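Local coordinates for galactitol-1-phosphate 5-dehydrogenase (Escherichia coli, PDB 4UEJ) that oxidises galactitol 1-phosphate to D-tagatose 6-phosphate with NAD(+), as a zinc-containing alcohol dehydrogenase, at the zinc ion site. Coordinates in Å, arbitrary orientation; residue numbers count along the deposited sequence, not the author numbering.

The zinc ion site. Residues 88-92, 95, 103-104. With ZN (zinc ion), chain B.
This is the structural zinc site of the zinc-containing alcohol dehydrogenase family, a four-cysteine lobe distinct from the catalytic zinc held by Cys38 and His59. Cys89 and Cys92 form a CxxC knuckle just after strand 86-87, Cys95 comes from the short helix 93-96, and Cys103 sits in the loop just after the 3-10 helix 100-102. The four thiolate sulfurs surround the ion in a near-tetrahedral arrangement. Cys89 SG, Cys92 SG and Cys95 SG each lie 2.3 Å from ZN, and Cys103 SG stands slightly farther off, 2.5 Å from ZN. The widest opening at the metal, 121°, is between the sulfurs of Cys89 and Cys95.

Three different side-chain turns bring the sulfurs inward. In Cys89 and Cys92 SG takes the crowded position between the backbone N and the carbonyl carbon. Cys95 instead holds SG beside its own N, anti to the carbonyl carbon (chi1 -79°), while Cys103 extends SG anti to its N (chi1 178°) and reaches the ion from the later part of the lobe.

Backbone amides tie the sulfurs in a second shell. Thr91 N donates to Cys89 SG at 3.3 Å, almost straight, closing the knuckle back on its first cysteine; Phe90, with positive phi, makes the turn. Cys95 N reaches Cys92 SG at 3.4 Å, linking the short helix to the knuckle, and Cys89 N gives a longer bond of 3.5 Å to Cys103 SG across the site. The bond from Phe90 N to Cys95 SG is weak and more bent. Such N-H groups would be expected to offset part of the negative charge of four thiolates. Outside this shell, Pro88 CG rests 3.4 Å above the plane of the Phe90 ring, toward its rim, which may help steady the turn. With every ligand position seen here held by cysteine sulfur, the zinc is structural: it stabilises the fold of this lobe and takes no direct part in substrate oxidation.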
ATOM      1  N   PRO A  88      24.171  -3.670  -8.177  1.00 16.34           N
ATOM      2  CA  PRO A  88      23.279  -4.372  -9.102  1.00 16.94           C
ATOM      3  C   PRO A  88      24.067  -4.967 -10.267  1.00 17.64           C
ATOM      4  O   PRO A  88      25.236  -4.602 -10.485  1.00 17.63           O
ATOM      5  CB  PRO A  88      22.317  -3.279  -9.580  1.00 22.81           C
ATOM      6  CG  PRO A  88      22.986  -2.004  -9.309  1.00 23.03           C
ATOM      7  CD  PRO A  88      24.023  -2.208  -8.241  1.00 20.09           C
ATOM      8  N   CYS A  89      23.434  -5.865 -11.015  1.00 18.41           N
ATOM      9  CA  CYS A  89      24.095  -6.520 -12.145  1.00 19.28           C
ATOM     10  C   CYS A  89      24.097  -5.620 -13.383  1.00 24.20           C
ATOM     11  O   CYS A  89      24.957  -5.770 -14.268  1.00 20.09           O
ATOM     12  CB  CYS A  89      23.426  -7.867 -12.461  1.00 20.28           C
ATOM     13  SG  CYS A  89      21.903  -7.783 -13.459  1.00 20.87           S
ATOM     14  N   PHE A  90      23.126  -4.703 -13.428  1.00 20.37           N
ATOM     15  CA  PHE A  90      22.955  -3.703 -14.488  1.00 22.78           C
ATOM     16  C   PHE A  90      22.560  -4.265 -15.846  1.00 23.46           C
ATOM     17  O   PHE A  90      22.558  -3.531 -16.843  1.00 25.44           O
ATOM     18  CB  PHE A  90      24.227  -2.863 -14.659  1.00 19.29           C
ATOM     19  CG  PHE A  90      24.501  -1.955 -13.511  1.00 18.53           C
ATOM     20  CD1 PHE A  90      23.642  -0.912 -13.220  1.00 22.03           C
ATOM     21  CD2 PHE A  90      25.634  -2.129 -12.732  1.00 21.27           C
ATOM     22  CE1 PHE A  90      23.900  -0.069 -12.156  1.00 19.84           C
ATOM     23  CE2 PHE A  90      25.897  -1.293 -11.670  1.00 21.98           C
ATOM     24  CZ  PHE A  90      25.034  -0.257 -11.388  1.00 22.93           C
ATOM     25  N   THR A  91      22.221  -5.549 -15.906  1.00 21.14           N
ATOM     26  CA  THR A  91      21.916  -6.159 -17.201  1.00 22.43           C
ATOM     27  C   THR A  91      20.640  -7.003 -17.222  1.00 23.10           C
ATOM     28  O   THR A  91      20.275  -7.525 -18.269  1.00 24.32           O
ATOM     29  CB  THR A  91      23.077  -7.053 -17.685  1.00 23.14           C
ATOM     30  OG1 THR A  91      23.242  -8.153 -16.784  1.00 23.07           O
ATOM     31  CG2 THR A  91      24.374  -6.248 -17.763  1.00 22.80           C
ATOM     32  N   CYS A  92      19.972  -7.143 -16.080  1.00 22.50           N
ATOM     33  CA  CYS A  92      18.694  -7.866 -16.034  1.00 23.31           C
ATOM     34  C   CYS A  92      17.565  -6.887 -16.348  1.00 29.28           C
ATOM     35  O   CYS A  92      17.783  -5.680 -16.324  1.00 22.63           O
ATOM     36  CB  CYS A  92      18.477  -8.510 -14.670  1.00 22.95           C
ATOM     37  SG  CYS A  92      18.189  -7.312 -13.345  1.00 21.48           S
ATOM     38  N   CYS A  95      17.025  -4.148 -13.712  1.00 20.48           N
ATOM     39  CA  CYS A  95      18.075  -3.121 -13.714  1.00 19.68           C
ATOM     40  C   CYS A  95      17.902  -2.173 -14.890  1.00 20.29           C
ATOM     41  O   CYS A  95      18.061  -0.969 -14.750  1.00 19.91           O
ATOM     42  CB  CYS A  95      19.473  -3.743 -13.768  1.00 19.49           C
ATOM     43  SG  CYS A  95      20.102  -4.378 -12.199  1.00 18.68           S
ATOM     44  N   CYS A 103      16.968  -6.120  -8.381  1.00 16.52           N
ATOM     45  CA  CYS A 103      17.905  -6.990  -9.087  1.00 20.79           C
ATOM     46  C   CYS A 103      17.964  -8.339  -8.360  1.00 25.91           C
ATOM     47  O   CYS A 103      18.064  -8.380  -7.137  1.00 28.69           O
ATOM     48  CB  CYS A 103      19.294  -6.350  -9.157  1.00 18.44           C
ATOM     49  SG  CYS A 103      20.494  -7.390  -9.964  1.00 21.63           S
ATOM     50  N   ALA A 104      17.869  -9.436  -9.099  1.00 32.21           N
ATOM     51  CA  ALA A 104      17.873 -10.757  -8.471  1.00 42.02           C
ATOM     52  C   ALA A 104      19.296 -11.166  -8.103  1.00 47.68           C
ATOM     53  O   ALA A 104      19.504 -11.994  -7.212  1.00 54.57           O
ATOM     54  CB  ALA A 104      17.241 -11.789  -9.387  1.00 45.71           C
TER
HETATM   55 ZN    ZN B1347      20.180  -6.687 -12.301  1.00 17.95          ZN